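Side-chain contacts in mucin-like protocadherin (Homo sapiens, PDB 6OAE), which probably mediates calcium-dependent adhesion between neighbouring microvilli by pairing with CDHR2, and is represented here by its first two extracellular cadherin repeats: residues T118-T123 / L199-V204; S148-L153 / F169-N174; D11-E16 / P24-H29. All blocks are in the same frame, centred on the assembly; numbering follows the deposited sequence.

Contact 1. Residues T118-T123 / L199-V204; sequences TVIPET and LVLNVV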
loop_
_atom_site.group_PDB
_atom_site.type_symbol
_atom_site.label_atom_id
_atom_site.label_comp_id
_atom_site.label_asym_id
_atom_site.label_seq_id
_atom_site.Cartn_x
_atom_site.Cartn_y
_atom_site.Cartn_z
ATOM N N THR A 118 -18.346 -1.308 -23.198
ATOM C CA THR A 118 -17.873 -0.695 -21.935
ATOM C C THR A 118 -18.628 0.623 -21.793
ATOM O O THR A 118 -18.586 1.414 -22.753
ATOM C CB THR A 118 -16.350 -0.488 -21.915
ATOM O OG1 THR A 118 -15.753 -1.774 -21.916
ATOM C CG2 THR A 118 -15.891 0.271 -20.695
ATOM N N VAL A 119 -19.303 0.859 -20.666
ATOM C CA VAL A 119 -20.062 2.120 -20.417
ATOM C C VAL A 119 -19.304 2.993 -19.409
ATOM O O VAL A 119 -19.461 4.231 -19.462
ATOM C CB VAL A 119 -21.503 1.788 -19.976
ATOM C CG1 VAL A 119 -22.240 2.976 -19.403
ATOM C CG2 VAL A 119 -22.296 1.191 -21.139
ATOM N N ILE A 120 -18.538 2.396 -18.489
ATOM C CA ILE A 120 -17.650 3.159 -17.560
ATOM C C ILE A 120 -16.286 2.484 -17.634
ATOM O O ILE A 120 -16.172 1.304 -17.322
ATOM C CB ILE A 120 -18.171 3.220 -16.116
ATOM C CG1 ILE A 120 -19.646 3.625 -16.042
ATOM C CG2 ILE A 120 -17.301 4.168 -15.307
ATOM C CD1 ILE A 120 -20.242 3.580 -14.636
ATOM N N PRO A 121 -15.218 3.198 -18.033
ATOM C CA PRO A 121 -13.897 2.599 -18.076
ATOM C C PRO A 121 -13.333 2.511 -16.646
ATOM O O PRO A 121 -13.778 3.234 -15.737
ATOM C CB PRO A 121 -13.131 3.570 -18.981
ATOM C CG PRO A 121 -13.722 4.905 -18.598
ATOM C CD PRO A 121 -15.197 4.619 -18.426
ATOM N N GLU A 122 -12.373 1.606 -16.489
ATOM C CA GLU A 122 -11.617 1.327 -15.233
ATOM C C GLU A 122 -11.176 2.651 -14.567
ATOM O O GLU A 122 -11.286 2.769 -13.334
ATOM C CB GLU A 122 -10.459 0.391 -15.598
ATOM C CG GLU A 122 -10.025 -0.500 -14.476
ATOM C CD GLU A 122 -8.895 -1.476 -14.789
ATOM O OE1 GLU A 122 -8.107 -1.775 -13.859
ATOM O OE2 GLU A 122 -8.815 -1.954 -15.930
ATOM N N THR A 123 -10.720 3.636 -15.347
ATOM C CA THR A 123 -10.189 4.941 -14.851
ATOM C C THR A 123 -11.242 5.732 -14.046
ATOM O O THR A 123 -10.846 6.497 -13.132
ATOM C CB THR A 123 -9.645 5.775 -16.019
ATOM O OG1 THR A 123 -10.645 5.825 -17.036
ATOM C CG2 THR A 123 -8.367 5.202 -16.597
ATOM N N LEU A 199 -23.071 3.892 -7.482
ATOM C CA LEU A 199 -23.098 4.188 -8.928
ATOM C C LEU A 199 -24.559 4.279 -9.328
ATOM O O LEU A 199 -25.306 3.345 -9.025
ATOM C CB LEU A 199 -22.441 3.084 -9.756
ATOM C CG LEU A 199 -20.947 2.884 -9.560
ATOM C CD1 LEU A 199 -20.488 1.714 -10.409
ATOM C CD2 LEU A 199 -20.194 4.148 -9.919
ATOM N N VAL A 200 -24.921 5.356 -9.989
ATOM C CA VAL A 200 -26.296 5.573 -10.505
ATOM C C VAL A 200 -26.188 5.588 -12.030
ATOM O O VAL A 200 -25.496 6.483 -12.567
ATOM C CB VAL A 200 -26.891 6.861 -9.933
ATOM C CG1 VAL A 200 -28.246 7.146 -10.534
ATOM C CG2 VAL A 200 -26.977 6.805 -8.412
ATOM N N LEU A 201 -26.837 4.635 -12.691
ATOM C CA LEU A 201 -26.919 4.547 -14.166
ATOM C C LEU A 201 -28.302 5.073 -14.560
ATOM O O LEU A 201 -29.322 4.432 -14.133
ATOM C CB LEU A 201 -26.720 3.095 -14.598
ATOM C CG LEU A 201 -25.275 2.574 -14.611
ATOM C CD1 LEU A 201 -24.497 3.177 -15.746
ATOM C CD2 LEU A 201 -24.545 2.834 -13.310
ATOM N N ASN A 202 -28.330 6.184 -15.289
ATOM C CA ASN A 202 -29.574 6.852 -15.747
ATOM C C ASN A 202 -29.695 6.664 -17.262
ATOM O O ASN A 202 -28.815 7.176 -17.994
ATOM C CB ASN A 202 -29.595 8.323 -15.345
ATOM C CG ASN A 202 -30.939 8.959 -15.611
ATOM O OD1 ASN A 202 -31.974 8.331 -15.392
ATOM N ND2 ASN A 202 -30.929 10.202 -16.074
ATOM N N VAL A 203 -30.727 5.949 -17.702
ATOM C CA VAL A 203 -30.957 5.642 -19.134
ATOM C C VAL A 203 -31.568 6.897 -19.743
ATOM O O VAL A 203 -32.526 7.400 -19.172
ATOM C CB VAL A 203 -31.858 4.411 -19.333
ATOM C CG1 VAL A 203 -32.101 4.114 -20.802
ATOM C CG2 VAL A 203 -31.290 3.190 -18.643
ATOM N N VAL A 204 -31.014 7.384 -20.844
ATOM C CA VAL A 204 -31.590 8.549 -21.560
ATOM C C VAL A 204 -32.326 7.964 -22.758
ATOM O O VAL A 204 -31.866 7.013 -23.383
ATOM C CB VAL A 204 -30.546 9.628 -21.903
ATOM C CG1 VAL A 204 -29.876 10.142 -20.635
ATOM C CG2 VAL A 204 -29.506 9.170 -22.888
#

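Contact 2. Residues S148-L153 / F169-N174; sequences SDYFSL and FYERPN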
loop_
_atom_site.group_PDB
_atom_site.type_symbol
_atom_site.label_atom_id
_atom_site.label_comp_id
_atom_site.label_asym_id
_atom_site.label_seq_id
_atom_site.Cartn_x
_atom_site.Cartn_y
_atom_site.Cartn_z
ATOM N N SER A 148 -28.493 -5.767 -11.752
ATOM C CA SER A 148 -27.389 -6.666 -12.172
ATOM C C SER A 148 -27.751 -7.446 -13.447
ATOM O O SER A 148 -26.849 -8.045 -13.995
ATOM C CB SER A 148 -26.970 -7.593 -11.072
ATOM O OG SER A 148 -28.042 -8.439 -10.710
ATOM N N ASP A 149 -29.012 -7.451 -13.895
ATOM C CA ASP A 149 -29.405 -8.032 -15.208
ATOM C C ASP A 149 -28.761 -7.215 -16.346
ATOM O O ASP A 149 -28.538 -7.779 -17.411
ATOM C CB ASP A 149 -30.924 -8.057 -15.419
ATOM C CG ASP A 149 -31.742 -8.807 -14.367
ATOM O OD1 ASP A 149 -31.148 -9.538 -13.549
ATOM O OD2 ASP A 149 -32.996 -8.646 -14.388
ATOM N N TYR A 150 -28.444 -5.934 -16.126
ATOM C CA TYR A 150 -28.037 -5.008 -17.206
ATOM C C TYR A 150 -26.541 -4.726 -17.240
ATOM O O TYR A 150 -26.070 -4.466 -18.326
ATOM C CB TYR A 150 -28.771 -3.685 -17.054
ATOM C CG TYR A 150 -30.252 -3.834 -17.262
ATOM C CD1 TYR A 150 -31.078 -4.147 -16.197
ATOM C CD2 TYR A 150 -30.823 -3.696 -18.520
ATOM C CE1 TYR A 150 -32.446 -4.290 -16.363
ATOM C CE2 TYR A 150 -32.197 -3.831 -18.703
ATOM C CZ TYR A 150 -33.009 -4.131 -17.621
ATOM O OH TYR A 150 -34.364 -4.285 -17.771
ATOM N N PHE A 151 -25.864 -4.691 -16.089
ATOM C CA PHE A 151 -24.446 -4.268 -15.984
ATOM C C PHE A 151 -23.662 -5.212 -15.090
ATOM O O PHE A 151 -24.204 -5.738 -14.116
ATOM C CB PHE A 151 -24.335 -2.850 -15.428
ATOM C CG PHE A 151 -25.014 -1.784 -16.247
ATOM C CD1 PHE A 151 -24.395 -1.231 -17.359
ATOM C CD2 PHE A 151 -26.268 -1.300 -15.884
ATOM C CE1 PHE A 151 -25.012 -0.233 -18.086
ATOM C CE2 PHE A 151 -26.889 -0.301 -16.621
ATOM C CZ PHE A 151 -26.261 0.227 -17.719
ATOM N N SER A 152 -22.389 -5.412 -15.436
ATOM C CA SER A 152 -21.425 -6.203 -14.630
ATOM C C SER A 152 -20.027 -5.620 -14.809
ATOM O O SER A 152 -19.811 -4.885 -15.792
ATOM C CB SER A 152 -21.489 -7.658 -15.035
ATOM O OG SER A 152 -21.086 -7.816 -16.378
ATOM N N LEU A 153 -19.127 -5.926 -13.882
ATOM C CA LEU A 153 -17.706 -5.548 -13.992
ATOM C C LEU A 153 -17.050 -6.532 -14.937
ATOM O O LEU A 153 -17.438 -7.734 -14.930
ATOM C CB LEU A 153 -17.055 -5.603 -12.619
ATOM C CG LEU A 153 -17.615 -4.636 -11.587
ATOM C CD1 LEU A 153 -16.852 -4.796 -10.296
ATOM C CD2 LEU A 153 -17.530 -3.195 -12.083
ATOM N N PHE A 169 -35.680 2.342 -21.457
ATOM C CA PHE A 169 -35.958 3.585 -20.708
ATOM C C PHE A 169 -37.290 3.490 -19.949
ATOM O O PHE A 169 -37.348 3.967 -18.810
ATOM C CB PHE A 169 -35.970 4.765 -21.672
ATOM C CG PHE A 169 -36.469 6.037 -21.071
ATOM C CD1 PHE A 169 -35.653 6.771 -20.226
ATOM C CD2 PHE A 169 -37.746 6.507 -21.352
ATOM C CE1 PHE A 169 -36.109 7.950 -19.665
ATOM C CE2 PHE A 169 -38.192 7.689 -20.788
ATOM C CZ PHE A 169 -37.376 8.406 -19.944
ATOM N N TYR A 170 -38.323 2.902 -20.561
ATOM C CA TYR A 170 -39.690 2.849 -19.996
ATOM C C TYR A 170 -39.704 1.880 -18.816
ATOM O O TYR A 170 -40.266 2.230 -17.733
ATOM C CB TYR A 170 -40.700 2.538 -21.111
ATOM C CG TYR A 170 -40.668 3.636 -22.134
ATOM C CD1 TYR A 170 -41.313 4.834 -21.895
ATOM C CD2 TYR A 170 -39.922 3.510 -23.294
ATOM C CE1 TYR A 170 -41.253 5.873 -22.802
ATOM C CE2 TYR A 170 -39.859 4.538 -24.222
ATOM C CZ TYR A 170 -40.524 5.723 -23.968
ATOM O OH TYR A 170 -40.479 6.742 -24.847
ATOM N N GLU A 171 -39.110 0.712 -19.009
ATOM C CA GLU A 171 -39.151 -0.384 -18.025
ATOM C C GLU A 171 -38.229 -0.039 -16.856
ATOM O O GLU A 171 -38.659 -0.186 -15.695
ATOM C CB GLU A 171 -38.778 -1.671 -18.746
ATOM C CG GLU A 171 -38.812 -2.877 -17.857
ATOM C CD GLU A 171 -38.604 -4.182 -18.589
ATOM O OE1 GLU A 171 -38.329 -5.193 -17.914
ATOM O OE2 GLU A 171 -38.738 -4.187 -19.810
ATOM N N ARG A 172 -37.011 0.426 -17.132
ATOM C CA ARG A 172 -36.012 0.653 -16.049
ATOM C C ARG A 172 -35.090 1.811 -16.426
ATOM O O ARG A 172 -34.015 1.599 -16.979
ATOM C CB ARG A 172 -35.295 -0.667 -15.774
ATOM C CG ARG A 172 -34.538 -0.663 -14.459
ATOM C CD ARG A 172 -34.042 -2.036 -14.091
ATOM N NE ARG A 172 -35.065 -2.805 -13.398
ATOM C CZ ARG A 172 -35.848 -3.750 -13.931
ATOM N NH1 ARG A 172 -36.733 -4.355 -13.156
ATOM N NH2 ARG A 172 -35.762 -4.095 -15.210
ATOM N N PRO A 173 -35.499 3.067 -16.161
ATOM C CA PRO A 173 -34.679 4.229 -16.495
ATOM C C PRO A 173 -33.550 4.503 -15.496
ATOM O O PRO A 173 -32.674 5.246 -15.860
ATOM C CB PRO A 173 -35.665 5.390 -16.436
ATOM C CG PRO A 173 -36.646 4.947 -15.359
ATOM C CD PRO A 173 -36.778 3.452 -15.541
ATOM N N ASN A 174 -33.638 3.938 -14.285
ATOM C CA ASN A 174 -32.643 4.139 -13.187
ATOM C C ASN A 174 -32.193 2.778 -12.672
ATOM O O ASN A 174 -33.070 1.923 -12.394
ATOM C CB ASN A 174 -33.175 4.979 -12.015
ATOM C CG ASN A 174 -32.230 5.031 -10.821
ATOM O OD1 ASN A 174 -32.008 4.026 -10.133
ATOM N ND2 ASN A 174 -31.676 6.202 -10.553
#

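Contact 3. Residues D11-E16 / P24-H29; sequences DIFEVE and PLVDIH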
loop_
_atom_site.group_PDB
_atom_site.type_symbol
_atom_site.label_atom_id
_atom_site.label_comp_id
_atom_site.label_asym_id
_atom_site.label_seq_id
_atom_site.Cartn_x
_atom_site.Cartn_y
_atom_site.Cartn_z
ATOM N N ASP A 11 24.447 -7.789 10.194
ATOM C CA ASP A 11 24.415 -6.429 9.603
ATOM C C ASP A 11 23.230 -6.246 8.663
ATOM O O ASP A 11 23.117 -5.139 8.121
ATOM C CB ASP A 11 25.772 -6.097 8.977
ATOM C CG ASP A 11 26.203 -6.970 7.819
ATOM O OD1 ASP A 11 25.380 -7.776 7.350
ATOM O OD2 ASP A 11 27.377 -6.824 7.392
ATOM N N ILE A 12 22.384 -7.259 8.466
ATOM C CA ILE A 12 21.121 -7.133 7.684
ATOM C C ILE A 12 19.980 -7.521 8.619
ATOM O O ILE A 12 19.975 -8.667 9.130
ATOM C CB ILE A 12 21.117 -7.981 6.397
ATOM C CG1 ILE A 12 22.254 -7.572 5.453
ATOM C CG2 ILE A 12 19.774 -7.924 5.682
ATOM C CD1 ILE A 12 22.432 -8.483 4.277
ATOM N N PHE A 13 19.050 -6.599 8.818
ATOM C CA PHE A 13 17.879 -6.765 9.712
ATOM C C PHE A 13 16.629 -6.572 8.884
ATOM O O PHE A 13 16.622 -5.702 7.982
ATOM C CB PHE A 13 17.958 -5.780 10.881
ATOM C CG PHE A 13 19.204 -5.972 11.696
ATOM C CD1 PHE A 13 20.403 -5.384 11.309
ATOM C CD2 PHE A 13 19.199 -6.797 12.816
ATOM C CE1 PHE A 13 21.555 -5.593 12.044
ATOM C CE2 PHE A 13 20.350 -7.010 13.548
ATOM C CZ PHE A 13 21.532 -6.415 13.162
ATOM N N GLU A 14 15.598 -7.347 9.186
ATOM C CA GLU A 14 14.267 -7.182 8.594
ATOM C C GLU A 14 13.367 -6.703 9.710
ATOM O O GLU A 14 13.379 -7.352 10.751
ATOM C CB GLU A 14 13.784 -8.482 7.969
ATOM C CG GLU A 14 14.355 -8.701 6.592
ATOM C CD GLU A 14 13.676 -9.821 5.841
ATOM O OE1 GLU A 14 12.887 -10.564 6.473
ATOM O OE2 GLU A 14 13.925 -9.926 4.634
ATOM N N VAL A 15 12.672 -5.583 9.499
ATOM C CA VAL A 15 11.761 -4.974 10.507
ATOM C C VAL A 15 10.443 -4.677 9.795
ATOM O O VAL A 15 10.470 -3.976 8.810
ATOM C CB VAL A 15 12.368 -3.713 11.156
ATOM C CG1 VAL A 15 11.425 -3.102 12.181
ATOM C CG2 VAL A 15 13.727 -4.004 11.801
ATOM N N GLU A 16 9.336 -5.206 10.299
ATOM C CA GLU A 16 7.995 -4.880 9.758
ATOM C C GLU A 16 7.723 -3.412 10.044
ATOM O O GLU A 16 8.004 -2.962 11.165
ATOM C CB GLU A 16 6.889 -5.715 10.387
ATOM C CG GLU A 16 7.057 -7.187 10.136
ATOM C CD GLU A 16 5.763 -7.982 10.155
ATOM O OE1 GLU A 16 4.758 -7.514 10.757
ATOM O OE2 GLU A 16 5.770 -9.056 9.563
ATOM N N PRO A 24 18.364 -2.983 21.356
ATOM C CA PRO A 24 19.431 -2.879 20.360
ATOM C C PRO A 24 19.247 -3.822 19.165
ATOM O O PRO A 24 18.734 -4.917 19.336
ATOM C CB PRO A 24 20.718 -3.230 21.130
ATOM C CG PRO A 24 20.290 -3.758 22.478
ATOM C CD PRO A 24 18.847 -3.387 22.681
ATOM N N LEU A 25 19.659 -3.379 17.972
ATOM C CA LEU A 25 19.758 -4.253 16.768
ATOM C C LEU A 25 20.988 -5.122 16.904
ATOM O O LEU A 25 20.931 -6.309 16.543
ATOM C CB LEU A 25 19.902 -3.416 15.489
ATOM C CG LEU A 25 18.720 -2.540 15.124
ATOM C CD1 LEU A 25 19.068 -1.665 13.920
ATOM C CD2 LEU A 25 17.486 -3.392 14.859
ATOM N N VAL A 26 22.083 -4.553 17.380
ATOM C CA VAL A 26 23.359 -5.307 17.388
ATOM C C VAL A 26 24.376 -4.649 18.319
ATOM O O VAL A 26 24.398 -3.418 18.433
ATOM C CB VAL A 26 23.879 -5.460 15.941
ATOM C CG1 VAL A 26 24.447 -4.171 15.374
ATOM C CG2 VAL A 26 24.882 -6.590 15.822
ATOM N N ASP A 27 25.190 -5.488 18.938
ATOM C CA ASP A 27 26.397 -5.090 19.699
ATOM C C ASP A 27 27.518 -4.835 18.680
ATOM O O ASP A 27 27.702 -5.644 17.748
ATOM C CB ASP A 27 26.724 -6.137 20.759
ATOM C CG ASP A 27 25.704 -6.217 21.895
ATOM O OD1 ASP A 27 24.601 -5.623 21.783
ATOM O OD2 ASP A 27 26.014 -6.867 22.891
ATOM N N ILE A 28 28.213 -3.725 18.818
ATOM C CA ILE A 28 29.381 -3.391 17.968
ATOM C C ILE A 28 30.606 -3.770 18.789
ATOM O O ILE A 28 30.762 -3.227 19.905
ATOM C CB ILE A 28 29.376 -1.919 17.548
ATOM C CG1 ILE A 28 28.045 -1.527 16.886
ATOM C CG2 ILE A 28 30.579 -1.604 16.646
ATOM C CD1 ILE A 28 27.792 -0.043 16.856
ATOM N N HIS A 29 31.405 -4.695 18.279
ATOM C CA HIS A 29 32.706 -5.075 18.890
ATOM C C HIS A 29 33.707 -3.989 18.505
ATOM O O HIS A 29 33.967 -3.831 17.281
ATOM C CB HIS A 29 33.176 -6.476 18.481
ATOM C CG HIS A 29 34.592 -6.734 18.888
ATOM N ND1 HIS A 29 34.964 -6.875 20.214
ATOM C CD2 HIS A 29 35.726 -6.842 18.159
ATOM C CE1 HIS A 29 36.266 -7.075 20.280
ATOM N NE2 HIS A 29 36.756 -7.058 19.030
#

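Contact 1. Residues T118-T123 / L199-V204
Val119 and Ile120 meet Leu201 across the interior of the second cadherin repeat, a Greek-key β-sandwich. Strand 118-120 belongs to the three-stranded sheet and strand 194-204 to the four-stranded one, so the contact joins the two layers. The backbones come nearest at Val119 CA and Leu201 CA, 9.6 Å apart, a spacing bridged by side chains and not by backbone bonds.

The backbone bonding lies within each sheet. Val119 and Ile120 both pair with Leu161 of strand 158-163, forming a classic β bulge. In a regular strand, consecutive side chains point to alternate sides; here the helical backbone of Val119 breaks the alternation, and the two neighbours both direct their CB atoms toward the opposite layer. Strand 194-204 keeps its alternation, and Leu199 and Leu201 point inward while Val200 pairs through its backbone with strand 104-110.

All the contact across the gap is apolar, which explains the branched aliphatic residues on each side. Ile120 reaches far because its chain is extended beyond CG1 (chi2 175°), carrying CD1 toward Leu201. Leu199 is further off, its CD1 4.6 Å from Ile120 CD1. Leu161 and Val109 also pack on Leu201, so that leucine sits within a larger hydrophobic core. The methyls meet at rather loose van der Waals distances, and one methyl of Leu201 takes both bulge residues: Leu201 CD1 lies 4.3 Å from Val119 CG1 and 4.4 Å from Ile120 CD1.

Contact 2. Residues S148-L153 / F169-N174
In the second cadherin repeat, the loop that passes from strand 158-163 of one sheet to strand 174-182 of the other is met, at Arg172, by Tyr150, which stands just before strand 151-155. The ring of Tyr150 is buried, with Met175 and Leu167 packed on it, while its hydroxyl extends to the loop. A tyrosine suits this place because it is apolar along its length and polar at its far end.

The one hydrogen bond runs from Arg172 NH2 to Tyr150 OH, 2.9 Å apart. It is weak, since the N-H points well off the line to the oxygen, with an angle of 128°. The hydroxyl lies at the edge of the guanidinium, in its plane, and NH2 in turn lies near the plane of the ring, at its edge; the two planes are inclined by 44°. This is therefore no stack. The arginine also gives an apolar touch, its CD resting 3.6 Å from Tyr150 CE1. A bend at chi3 (-85°) turns the guanidinium back to the hydroxyl after the first part of the chain has run out extended.

Acidic neighbours probably steady the positive charge: Glu171 OE1 forms a long salt bridge of 3.9 Å with Arg172 NH2, and Asp149 OD2 is 5.4 Å from the same nitrogen. A phenylalanine at Tyr150 would take away the hydroxyl and probably leave NH2 without this acceptor, the guanidinium less restrained in its rotation. Such a loop, crossing between layers, is typical of the cadherin Greek-key sandwich.

Contact 3. Residues D11-E16 / P24-H29
The backbones of 11-16 and 24-29 run in roughly opposite directions, and at their nearest Phe13 CA and Leu25 CA are 7.7 Å apart, too far for the two chains to pair. The gap is filled by Phe13. Its ring is set toward the second segment by a first torsion that puts CG beside the backbone N (chi1 -59°), and Leu25 lies over one face of it: Leu25 CB is 4.2 Å from the centroid of the Phe13 ring, only 13° off the normal, a CH-pi contact. At the far end of the ring, Phe13 CZ packs 3.8 Å from Val26 CB, the two side chains crossing at about a right angle.

The segments belong to the two layers of the first cadherin repeat, strand 12-16 pairing in parallel with 79-91 and strand 26-27 forming an edge of the other sheet, antiparallel to 53-56. A flat, broad phenylalanine suits a place between layers, while leucine and valine offer compact aliphatic surfaces to it; Val86 and Leu54 extend this core. The backbone takes part as well, for Leu25 O comes to 3.1 Å from Phe13 CE2, a close approach from above the ring plane on the side of Leu25 CB.

Contacts 1 and 2 share the second cadherin repeat, their centres 11 Å apart, and contact 2 is nested within the chain loop that contact 1 closes. They meet directly: Val203 N lies 2.8 Å from Pro173 O, probably a hydrogen bond, and Val203 O packs on Phe169 CD1 at 3.4 Å. Contact 3 belongs to the first repeat, on the opposite side of the chain's centre, with its centre 53 Å from that of contact 1 and 60 Å from that of contact 2. Three calcium ions occupy the junction between the repeats; Glu17, which follows strand 12-16 directly, binds two of them, tying contact 3's strand to the calcium sites.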